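PDB 6TAB: SLT domain-containing protein from Bdellovibrio bacteriovorus HD100, which probably cleaves peptidoglycan as a lysozyme of altered substrate specificity that helps this periplasmic predator leave its prey cell. Local coordinates for residues 180-185 / 200-205; 77-82 / 132-137; 152-157 / 164-169. One frame throughout, in Å; residues are numbered along the deposited sequence.

Interaction 1 (180-185 / 200-205); sequences YGCGFK and GIRILD
Arg202 reaches out from helix 193-211 to the backbone of Tyr180 and Gly181, while its neighbour Ile203 meets the Tyr180 ring. The CB of Arg202 lies 4.4 Å from Tyr180 CB. From CG onward the chain runs extended to NE, with chi2 at 180°, and CD of Arg202 touches both Tyr180 O and Cys182 SG, 3.8 Å from the latter. Beyond it the guanidinium presents one face to a carbonyl: Gly181 O sits over its centre, 3.3 Å from Arg202 CZ. NE of Arg202 is also close to this oxygen, but at an angle too poor for a hydrogen bond. Gly181, with a phi of 90°, closes a Schellman motif at the end of the preceding helix; one residue on, the Cys182-Cys199 disulfide ties the loop covalently to helix 193-211. At the tip of Arg202, NH1 donates to a water in the guanidinium plane at 2.9 Å, and this water in turn donates to Tyr180 O at 3.1 Å. The tyrosine side chain is packed from its face, with Ile203 CG1 3.6 Å from the Tyr180 ring centroid in a CH-pi contact only 5° off the normal. Ile203 CG2 lies farther out, near CZ and CE2 of that ring, whose OH is hydrogen-bonded to Trp207 NE1.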
loop_
_atom_site.group_PDB
_atom_site.type_symbol
_atom_site.label_atom_id
_atom_site.label_comp_id
_atom_site.label_asym_id
_atom_site.label_seq_id
_atom_site.Cartn_x
_atom_site.Cartn_y
_atom_site.Cartn_z
ATOM N N TYR A 180 4.790 -0.950 13.757
ATOM C CA TYR A 180 5.563 -0.237 12.701
ATOM C C TYR A 180 5.825 1.241 13.059
ATOM O O TYR A 180 6.388 1.996 12.256
ATOM C CB TYR A 180 4.840 -0.282 11.350
ATOM C CG TYR A 180 4.731 -1.657 10.732
ATOM C CD1 TYR A 180 3.694 -2.503 11.071
ATOM C CD2 TYR A 180 5.656 -2.115 9.797
ATOM C CE1 TYR A 180 3.582 -3.771 10.526
ATOM C CE2 TYR A 180 5.562 -3.392 9.255
ATOM C CZ TYR A 180 4.517 -4.235 9.618
ATOM O OH TYR A 180 4.359 -5.501 9.120
ATOM N N GLY A 181 5.336 1.711 14.214
ATOM C CA GLY A 181 5.551 3.086 14.652
ATOM C C GLY A 181 4.473 4.053 14.182
ATOM O O GLY A 181 4.694 5.248 14.162
ATOM N N CYS A 182 3.305 3.528 13.805
ATOM C CA CYS A 182 2.198 4.299 13.242
ATOM C C CYS A 182 1.598 5.261 14.279
ATOM O O CYS A 182 1.015 6.288 13.865
ATOM C CB CYS A 182 1.162 3.367 12.585
ATOM S SG CYS A 182 1.861 2.490 11.143
ATOM N N GLY A 183 1.736 4.970 15.589
ATOM C CA GLY A 183 1.277 5.859 16.643
ATOM C C GLY A 183 -0.228 6.166 16.607
ATOM O O GLY A 183 -0.626 7.298 16.860
ATOM N N PHE A 184 -1.063 5.156 16.353
ATOM C CA PHE A 184 -2.526 5.285 16.519
ATOM C C PHE A 184 -2.867 5.383 18.016
ATOM O O PHE A 184 -2.614 4.446 18.765
ATOM C CB PHE A 184 -3.238 4.077 15.891
ATOM C CG PHE A 184 -3.035 3.907 14.399
ATOM C CD1 PHE A 184 -3.406 4.900 13.483
ATOM C CD2 PHE A 184 -2.607 2.686 13.898
ATOM C CE1 PHE A 184 -3.275 4.682 12.117
ATOM C CE2 PHE A 184 -2.468 2.472 12.534
ATOM C CZ PHE A 184 -2.832 3.461 11.638
ATOM N N LYS A 185 -3.476 6.489 18.446
ATOM C CA LYS A 185 -3.812 6.708 19.868
ATOM C C LYS A 185 -5.091 5.960 20.290
ATOM O O LYS A 185 -5.218 5.564 21.449
ATOM C CB LYS A 185 -3.897 8.208 20.157
ATOM C CG LYS A 185 -2.548 8.922 20.116
ATOM C CD LYS A 185 -2.557 10.324 20.686
ATOM C CE LYS A 185 -3.522 11.267 19.990
ATOM N NZ LYS A 185 -3.139 11.525 18.578
ATOM N N GLY A 200 0.345 2.738 5.910
ATOM C CA GLY A 200 0.662 1.891 4.765
ATOM C C GLY A 200 2.062 2.142 4.203
ATOM O O GLY A 200 2.779 1.193 3.831
ATOM N N ILE A 201 2.437 3.426 4.123
ATOM C CA ILE A 201 3.794 3.789 3.674
ATOM C C ILE A 201 4.860 3.176 4.615
ATOM O O ILE A 201 5.868 2.619 4.130
ATOM C CB ILE A 201 3.966 5.321 3.496
ATOM C CG1 ILE A 201 3.062 5.857 2.376
ATOM C CG2 ILE A 201 5.408 5.646 3.241
ATOM C CD1 ILE A 201 2.854 7.358 2.387
ATOM N N ARG A 202 4.673 3.284 5.938
ATOM C CA ARG A 202 5.632 2.692 6.898
ATOM C C ARG A 202 5.764 1.174 6.676
ATOM O O ARG A 202 6.894 0.627 6.799
ATOM C CB ARG A 202 5.235 2.971 8.357
ATOM C CG ARG A 202 5.325 4.428 8.799
ATOM C CD ARG A 202 4.899 4.593 10.262
ATOM N NE ARG A 202 5.027 5.942 10.782
ATOM C CZ ARG A 202 6.089 6.449 11.415
ATOM N NH1 ARG A 202 7.218 5.753 11.510
ATOM N NH2 ARG A 202 6.009 7.663 11.949
ATOM N N ILE A 203 4.674 0.447 6.431
ATOM C CA ILE A 203 4.699 -1.010 6.268
ATOM C C ILE A 203 5.480 -1.388 4.997
ATOM O O ILE A 203 6.395 -2.247 5.028
ATOM C CB ILE A 203 3.266 -1.588 6.276
ATOM C CG1 ILE A 203 2.568 -1.357 7.628
ATOM C CG2 ILE A 203 3.266 -3.060 5.887
ATOM C CD1 ILE A 203 1.051 -1.627 7.608
ATOM N N LEU A 204 5.205 -0.685 3.871
ATOM C CA LEU A 204 5.953 -0.893 2.616
ATOM C C LEU A 204 7.442 -0.526 2.797
ATOM O O LEU A 204 8.341 -1.220 2.274
ATOM C CB LEU A 204 5.324 -0.100 1.467
ATOM C CG LEU A 204 3.933 -0.558 1.016
ATOM C CD1 LEU A 204 3.295 0.464 0.085
ATOM C CD2 LEU A 204 3.990 -1.923 0.300
ATOM N N ASP A 205 7.712 0.596 3.480
ATOM C CA ASP A 205 9.096 1.060 3.682
ATOM C C ASP A 205 9.940 -0.019 4.410
ATOM O O ASP A 205 11.147 -0.188 4.112
ATOM C CB ASP A 205 9.153 2.393 4.443
ATOM C CG ASP A 205 10.528 3.029 4.522
ATOM O OD1 ASP A 205 10.944 3.634 3.494
ATOM O OD2 ASP A 205 11.169 2.951 5.607
HETATM O O HOH W 1 8.436 3.361 10.447
#

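Interaction 2 (77-82 / 132-137); sequences IPLWED and WAFVLS
Ser137 faces the loop 77-82 from helix 125-144 and meets three of its residues, Pro78, Leu79 and Trp80. Its OG lies between its own backbone N and carbonyl carbon (chi1 77°), which turns it to where bonds to Phe134 O and Leu79 N can both form. Ser137 OG gives its hydrogen to Phe134 O one turn back, at 2.8 Å, with the hydroxyl tilted 18° from that carbonyl's plane. Across the contact Ser137 OG accepts the N-H of Leu79, 2.9 Å from Leu79 N, in a fairly straight bond of 162°. Ser137 CB sits over one face of the six-membered ring of Trp80, offset toward the rim and 3.4 Å from Trp80 CE3 in a CH-pi contact. Pro78 CB lies against the same face, so the indole covers proline and serine together. The far corner of the indole, Trp80 CH2, reaches on to Leu136 CB at 4.2 Å. Leu79 and Phe134 cross obliquely, with Leu79 CG 3.8 Å from Phe134 CE2. The phenyl ring turns its edge to the backbone, and Ile77 O lies in its plane, 3.6 Å from Phe134 CD2. Pro78 CG meets Ala133 CB at 3.9 Å. Trp246 of helix 238-248 packs on both Leu79 and Phe134, while Trp80 NE1 is held by Ser91 OG of helix 87-101. The contact thus seats the segment leading into helix 87-101 on helix 125-144. Within this largely apolar interface the buried serine hydroxyl is engaged as donor and as acceptor, and it satisfies the backbone N-H of Leu79.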
loop_
_atom_site.group_PDB
_atom_site.type_symbol
_atom_site.label_atom_id
_atom_site.label_comp_id
_atom_site.label_asym_id
_atom_site.label_seq_id
_atom_site.Cartn_x
_atom_site.Cartn_y
_atom_site.Cartn_z
ATOM N N ILE A 77 -2.036 9.570 -12.268
ATOM C CA ILE A 77 -2.982 10.108 -11.256
ATOM C C ILE A 77 -3.624 8.972 -10.465
ATOM O O ILE A 77 -4.150 8.013 -11.062
ATOM C CB ILE A 77 -4.128 10.880 -11.943
ATOM C CG1 ILE A 77 -3.620 11.826 -13.012
ATOM C CG2 ILE A 77 -5.025 11.536 -10.905
ATOM C CD1 ILE A 77 -2.780 12.882 -12.480
ATOM N N PRO A 78 -3.628 9.012 -9.116
ATOM C CA PRO A 78 -4.188 7.906 -8.341
ATOM C C PRO A 78 -5.710 7.756 -8.522
ATOM O O PRO A 78 -6.452 8.752 -8.756
ATOM C CB PRO A 78 -3.855 8.272 -6.869
ATOM C CG PRO A 78 -2.694 9.249 -6.962
ATOM C CD PRO A 78 -3.003 10.024 -8.238
ATOM N N LEU A 79 -6.189 6.512 -8.332
ATOM C CA LEU A 79 -7.610 6.148 -8.564
ATOM C C LEU A 79 -8.575 6.830 -7.585
ATOM O O LEU A 79 -9.782 6.953 -7.921
ATOM C CB LEU A 79 -7.741 4.621 -8.484
ATOM C CG LEU A 79 -6.983 3.823 -9.547
ATOM C CD1 LEU A 79 -6.979 2.335 -9.216
ATOM C CD2 LEU A 79 -7.576 4.041 -10.923
ATOM N N TRP A 80 -8.132 7.221 -6.380
ATOM C CA TRP A 80 -9.032 7.900 -5.421
ATOM C C TRP A 80 -9.473 9.295 -5.896
ATOM O O TRP A 80 -10.511 9.805 -5.400
ATOM C CB TRP A 80 -8.453 7.908 -3.994
ATOM C CG TRP A 80 -7.046 8.424 -3.845
ATOM C CD1 TRP A 80 -6.571 9.649 -4.226
ATOM C CD2 TRP A 80 -5.935 7.757 -3.209
ATOM N NE1 TRP A 80 -5.246 9.772 -3.904
ATOM C CE2 TRP A 80 -4.814 8.609 -3.314
ATOM C CE3 TRP A 80 -5.779 6.486 -2.646
ATOM C CZ2 TRP A 80 -3.551 8.234 -2.816
ATOM C CZ3 TRP A 80 -4.553 6.134 -2.121
ATOM C CH2 TRP A 80 -3.446 6.981 -2.235
ATOM N N GLU A 81 -8.754 9.918 -6.845
ATOM C CA GLU A 81 -9.179 11.236 -7.324
ATOM C C GLU A 81 -10.477 11.152 -8.157
ATOM O O GLU A 81 -11.158 12.158 -8.311
ATOM C CB GLU A 81 -8.065 11.960 -8.101
ATOM C CG GLU A 81 -6.814 12.217 -7.273
ATOM C CD GLU A 81 -5.792 13.221 -7.772
ATOM O OE1 GLU A 81 -6.074 13.938 -8.780
ATOM O OE2 GLU A 81 -4.686 13.275 -7.135
ATOM N N ASP A 82 -10.828 9.968 -8.673
ATOM C CA ASP A 82 -12.056 9.720 -9.454
ATOM C C ASP A 82 -13.290 9.411 -8.542
ATOM O O ASP A 82 -14.430 9.339 -9.009
ATOM C CB ASP A 82 -11.851 8.533 -10.417
ATOM C CG ASP A 82 -10.477 8.386 -11.092
ATOM O OD1 ASP A 82 -9.751 9.374 -11.172
ATOM O OD2 ASP A 82 -10.158 7.286 -11.587
ATOM N N TRP A 132 4.096 4.947 -6.703
ATOM C CA TRP A 132 3.682 4.381 -5.398
ATOM C C TRP A 132 2.319 4.924 -4.953
ATOM O O TRP A 132 1.532 4.173 -4.336
ATOM C CB TRP A 132 4.794 4.525 -4.329
ATOM C CG TRP A 132 5.824 3.445 -4.516
ATOM C CD1 TRP A 132 7.055 3.563 -5.107
ATOM C CD2 TRP A 132 5.640 2.032 -4.292
ATOM N NE1 TRP A 132 7.676 2.332 -5.206
ATOM C CE2 TRP A 132 6.830 1.368 -4.696
ATOM C CE3 TRP A 132 4.606 1.281 -3.734
ATOM C CZ2 TRP A 132 6.929 -0.022 -4.652
ATOM C CZ3 TRP A 132 4.746 -0.084 -3.627
ATOM C CH2 TRP A 132 5.894 -0.731 -4.087
ATOM N N ALA A 133 2.031 6.209 -5.214
ATOM C CA ALA A 133 0.649 6.716 -4.907
ATOM C C ALA A 133 -0.429 5.951 -5.715
ATOM O O ALA A 133 -1.476 5.591 -5.164
ATOM C CB ALA A 133 0.566 8.200 -5.100
ATOM N N PHE A 134 -0.154 5.652 -6.992
ATOM C CA PHE A 134 -1.082 4.882 -7.805
ATOM C C PHE A 134 -1.261 3.462 -7.233
ATOM O O PHE A 134 -2.392 2.930 -7.066
ATOM C CB PHE A 134 -0.649 4.828 -9.275
ATOM C CG PHE A 134 -1.650 4.096 -10.147
ATOM C CD1 PHE A 134 -1.613 2.711 -10.276
ATOM C CD2 PHE A 134 -2.707 4.768 -10.761
ATOM C CE1 PHE A 134 -2.573 2.020 -11.004
ATOM C CE2 PHE A 134 -3.669 4.074 -11.489
ATOM C CZ PHE A 134 -3.619 2.704 -11.608
ATOM N N VAL A 135 -0.140 2.756 -6.946
ATOM C CA VAL A 135 -0.243 1.380 -6.416
ATOM C C VAL A 135 -1.021 1.360 -5.082
ATOM O O VAL A 135 -1.918 0.519 -4.874
ATOM C CB VAL A 135 1.130 0.699 -6.292
ATOM C CG1 VAL A 135 1.039 -0.625 -5.541
ATOM C CG2 VAL A 135 1.748 0.491 -7.675
ATOM N N LEU A 136 -0.715 2.309 -4.174
ATOM C CA LEU A 136 -1.494 2.403 -2.933
ATOM C C LEU A 136 -2.993 2.572 -3.237
ATOM O O LEU A 136 -3.850 1.929 -2.559
ATOM C CB LEU A 136 -0.989 3.575 -2.071
ATOM C CG LEU A 136 0.255 3.338 -1.244
ATOM C CD1 LEU A 136 0.822 4.663 -0.745
ATOM C CD2 LEU A 136 -0.035 2.413 -0.051
ATOM N N SER A 137 -3.366 3.396 -4.240
ATOM C CA SER A 137 -4.795 3.619 -4.584
ATOM C C SER A 137 -5.430 2.320 -5.096
ATOM O O SER A 137 -6.642 2.092 -4.858
ATOM C CB SER A 137 -4.983 4.801 -5.529
ATOM O OG SER A 137 -4.638 4.509 -6.891
#

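Interaction 3 (152-157 / 164-169); sequences YTEDFN and VISRGL
Tyr152 and Ser166 form an antiparallel hydrogen-bonded pair, each main chain giving one N-H and taking one. Tyr152 N donates to Ser166 O, and Ser166 N returns the bond to Tyr152 O, both at 2.9 Å. Tyr152 O also receives a CA-H...O contact from Ile165 CA at 3.5 Å. The next bond, from Glu154 N to Val164 O, measures 2.8 Å and comes in nearly along the C=O axis. Val164 N then donates to Phe156 O at 3.0 Å in an almost straight bond of 170°. Both polar backbone atoms of Val164 are therefore used, one by Glu154, before the corner that the chain turns at 155-156, the other by Phe156, within it. A side-chain bond runs beside this backbone pairing: Ser166 OG donates to Glu154 OE2 at 2.6 Å, approaching the anti lone pair, away from the other carboxylate oxygen. The glutamate chain is bent at chi2 (-74°), which places CD near Ser166 OG. Val164 packs beside this polar group, its CG2 3.7 Å from Phe156 CE1, while Glu154 CB rests over one face of the Phe156 ring near its rim. Thr153 and Ile165 form the intervening non-hydrogen-bonded pair, their side chains on the sheet face opposite Tyr152 and Ser166. At the far end Arg167 NH1 is hydrogen-bonded to His191 NE2, and Gly168 continues the backbone pairing with Met150. Strands 151-154 and 163-167 form a two-stranded antiparallel hairpin, consistent with the small beta region that accompanies the helices in the lysozyme fold.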
loop_
_atom_site.group_PDB
_atom_site.type_symbol
_atom_site.label_atom_id
_atom_site.label_comp_id
_atom_site.label_asym_id
_atom_site.label_seq_id
_atom_site.Cartn_x
_atom_site.Cartn_y
_atom_site.Cartn_z
ATOM N N TYR A 152 -13.797 -4.710 9.643
ATOM C CA TYR A 152 -14.035 -6.164 9.378
ATOM C C TYR A 152 -13.405 -7.014 10.499
ATOM O O TYR A 152 -12.216 -6.871 10.800
ATOM C CB TYR A 152 -13.446 -6.579 8.021
ATOM C CG TYR A 152 -13.585 -8.048 7.704
ATOM C CD1 TYR A 152 -14.789 -8.577 7.257
ATOM C CD2 TYR A 152 -12.533 -8.934 7.884
ATOM C CE1 TYR A 152 -14.937 -9.929 6.976
ATOM C CE2 TYR A 152 -12.664 -10.286 7.594
ATOM C CZ TYR A 152 -13.864 -10.789 7.136
ATOM O OH TYR A 152 -14.005 -12.117 6.853
ATOM N N THR A 153 -14.207 -7.890 11.115
ATOM C CA THR A 153 -13.733 -8.792 12.153
ATOM C C THR A 153 -13.116 -10.057 11.527
ATOM O O THR A 153 -13.772 -10.826 10.804
ATOM C CB THR A 153 -14.855 -9.159 13.134
ATOM O OG1 THR A 153 -15.402 -7.944 13.652
ATOM C CG2 THR A 153 -14.338 -10.014 14.271
ATOM N N GLU A 154 -11.814 -10.247 11.796
ATOM C CA GLU A 154 -11.009 -11.372 11.265
ATOM C C GLU A 154 -11.264 -12.660 12.079
ATOM O O GLU A 154 -11.926 -12.645 13.144
ATOM C CB GLU A 154 -9.518 -10.989 11.306
ATOM C CG GLU A 154 -9.130 -9.720 10.553
ATOM C CD GLU A 154 -9.092 -9.796 9.034
ATOM O OE1 GLU A 154 -9.279 -10.911 8.477
ATOM O OE2 GLU A 154 -8.812 -8.738 8.404
ATOM N N ASP A 155 -10.690 -13.785 11.610
ATOM C CA ASP A 155 -10.931 -15.108 12.242
ATOM C C ASP A 155 -9.766 -15.511 13.165
ATOM O O ASP A 155 -9.760 -16.637 13.627
ATOM C CB ASP A 155 -11.249 -16.195 11.206
ATOM C CG ASP A 155 -10.124 -16.607 10.275
ATOM O OD1 ASP A 155 -8.960 -16.225 10.543
ATOM O OD2 ASP A 155 -10.437 -17.299 9.250
ATOM N N PHE A 156 -8.856 -14.572 13.481
ATOM C CA PHE A 156 -7.685 -14.815 14.372
ATOM C C PHE A 156 -7.653 -13.755 15.484
ATOM O O PHE A 156 -8.252 -12.674 15.336
ATOM C CB PHE A 156 -6.382 -14.839 13.554
ATOM C CG PHE A 156 -6.105 -13.638 12.675
ATOM C CD1 PHE A 156 -5.450 -12.523 13.177
ATOM C CD2 PHE A 156 -6.475 -13.617 11.333
ATOM C CE1 PHE A 156 -5.168 -11.427 12.375
ATOM C CE2 PHE A 156 -6.208 -12.509 10.532
ATOM C CZ PHE A 156 -5.577 -11.406 11.066
ATOM N N ASN A 157 -6.946 -14.054 16.595
ATOM C CA ASN A 157 -6.885 -13.215 17.787
ATOM C C ASN A 157 -5.676 -12.275 17.783
ATOM O O ASN A 157 -4.575 -12.592 17.273
ATOM C CB ASN A 157 -6.856 -14.059 19.060
ATOM C CG ASN A 157 -8.191 -14.629 19.487
ATOM O OD1 ASN A 157 -9.259 -14.188 19.023
ATOM N ND2 ASN A 157 -8.130 -15.645 20.361
ATOM N N VAL A 164 -9.120 -9.889 15.904
ATOM C CA VAL A 164 -8.580 -8.690 15.259
ATOM C C VAL A 164 -9.674 -8.000 14.414
ATOM O O VAL A 164 -10.410 -8.674 13.675
ATOM C CB VAL A 164 -7.339 -9.020 14.404
ATOM C CG1 VAL A 164 -6.903 -7.871 13.515
ATOM C CG2 VAL A 164 -6.191 -9.444 15.316
ATOM N N ILE A 165 -9.732 -6.662 14.513
ATOM C CA ILE A 165 -10.612 -5.809 13.684
ATOM C C ILE A 165 -9.729 -5.004 12.720
ATOM O O ILE A 165 -8.909 -4.167 13.152
ATOM C CB ILE A 165 -11.538 -4.918 14.554
ATOM C CG1 ILE A 165 -12.355 -5.745 15.575
ATOM C CG2 ILE A 165 -12.436 -4.069 13.654
ATOM C CD1 ILE A 165 -13.157 -4.929 16.588
ATOM N N SER A 166 -9.909 -5.238 11.409
ATOM C CA SER A 166 -9.199 -4.514 10.374
ATOM C C SER A 166 -9.988 -3.240 10.020
ATOM O O SER A 166 -11.224 -3.320 9.888
ATOM C CB SER A 166 -8.976 -5.433 9.179
ATOM O OG SER A 166 -8.117 -6.522 9.523
ATOM N N ARG A 167 -9.286 -2.114 9.827
ATOM C CA ARG A 167 -9.950 -0.808 9.764
ATOM C C ARG A 167 -9.432 0.087 8.635
ATOM O O ARG A 167 -8.228 0.145 8.317
ATOM C CB ARG A 167 -9.788 -0.063 11.099
ATOM C CG ARG A 167 -10.404 -0.762 12.307
ATOM C CD ARG A 167 -10.177 -0.030 13.605
ATOM N NE ARG A 167 -10.770 -0.661 14.765
ATOM C CZ ARG A 167 -12.026 -0.634 15.161
ATOM N NH1 ARG A 167 -12.902 0.106 14.490
ATOM N NH2 ARG A 167 -12.385 -1.325 16.251
ATOM N N GLY A 168 -10.375 0.881 8.089
ATOM C CA GLY A 168 -10.006 2.004 7.214
ATOM C C GLY A 168 -9.572 1.599 5.803
ATOM O O GLY A 168 -9.774 0.461 5.345
ATOM N N LEU A 169 -8.947 2.564 5.124
ATOM C CA LEU A 169 -8.701 2.480 3.672
ATOM C C LEU A 169 -7.913 1.210 3.292
ATOM O O LEU A 169 -8.212 0.566 2.259
ATOM C CB LEU A 169 -7.985 3.738 3.168
ATOM C CG LEU A 169 -8.787 5.036 3.177
ATOM C CD1 LEU A 169 -7.913 6.161 2.645
ATOM C CD2 LEU A 169 -10.094 4.903 2.389
#

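Along the chain the contacts close one after another: interaction 2 first, then interaction 3, then interaction 1. Interactions 1 and 2 have centres 19 Å apart on opposite sides of the chain's centre, yet they touch where helix 193-211 packs on helix 125-144, with Leu204 CD1 3.9 Å from Leu136 CD2. Interaction 3 touches neither; its centre is 17 Å from that of interaction 1 and 23 Å from that of interaction 2, although strand 151-154 directly follows helix 125-144 in sequence. The helical core of the lysozyme-like fold thus joins an N-terminal loop to a disulfide-tied loop, while the hairpin lies toward the surface.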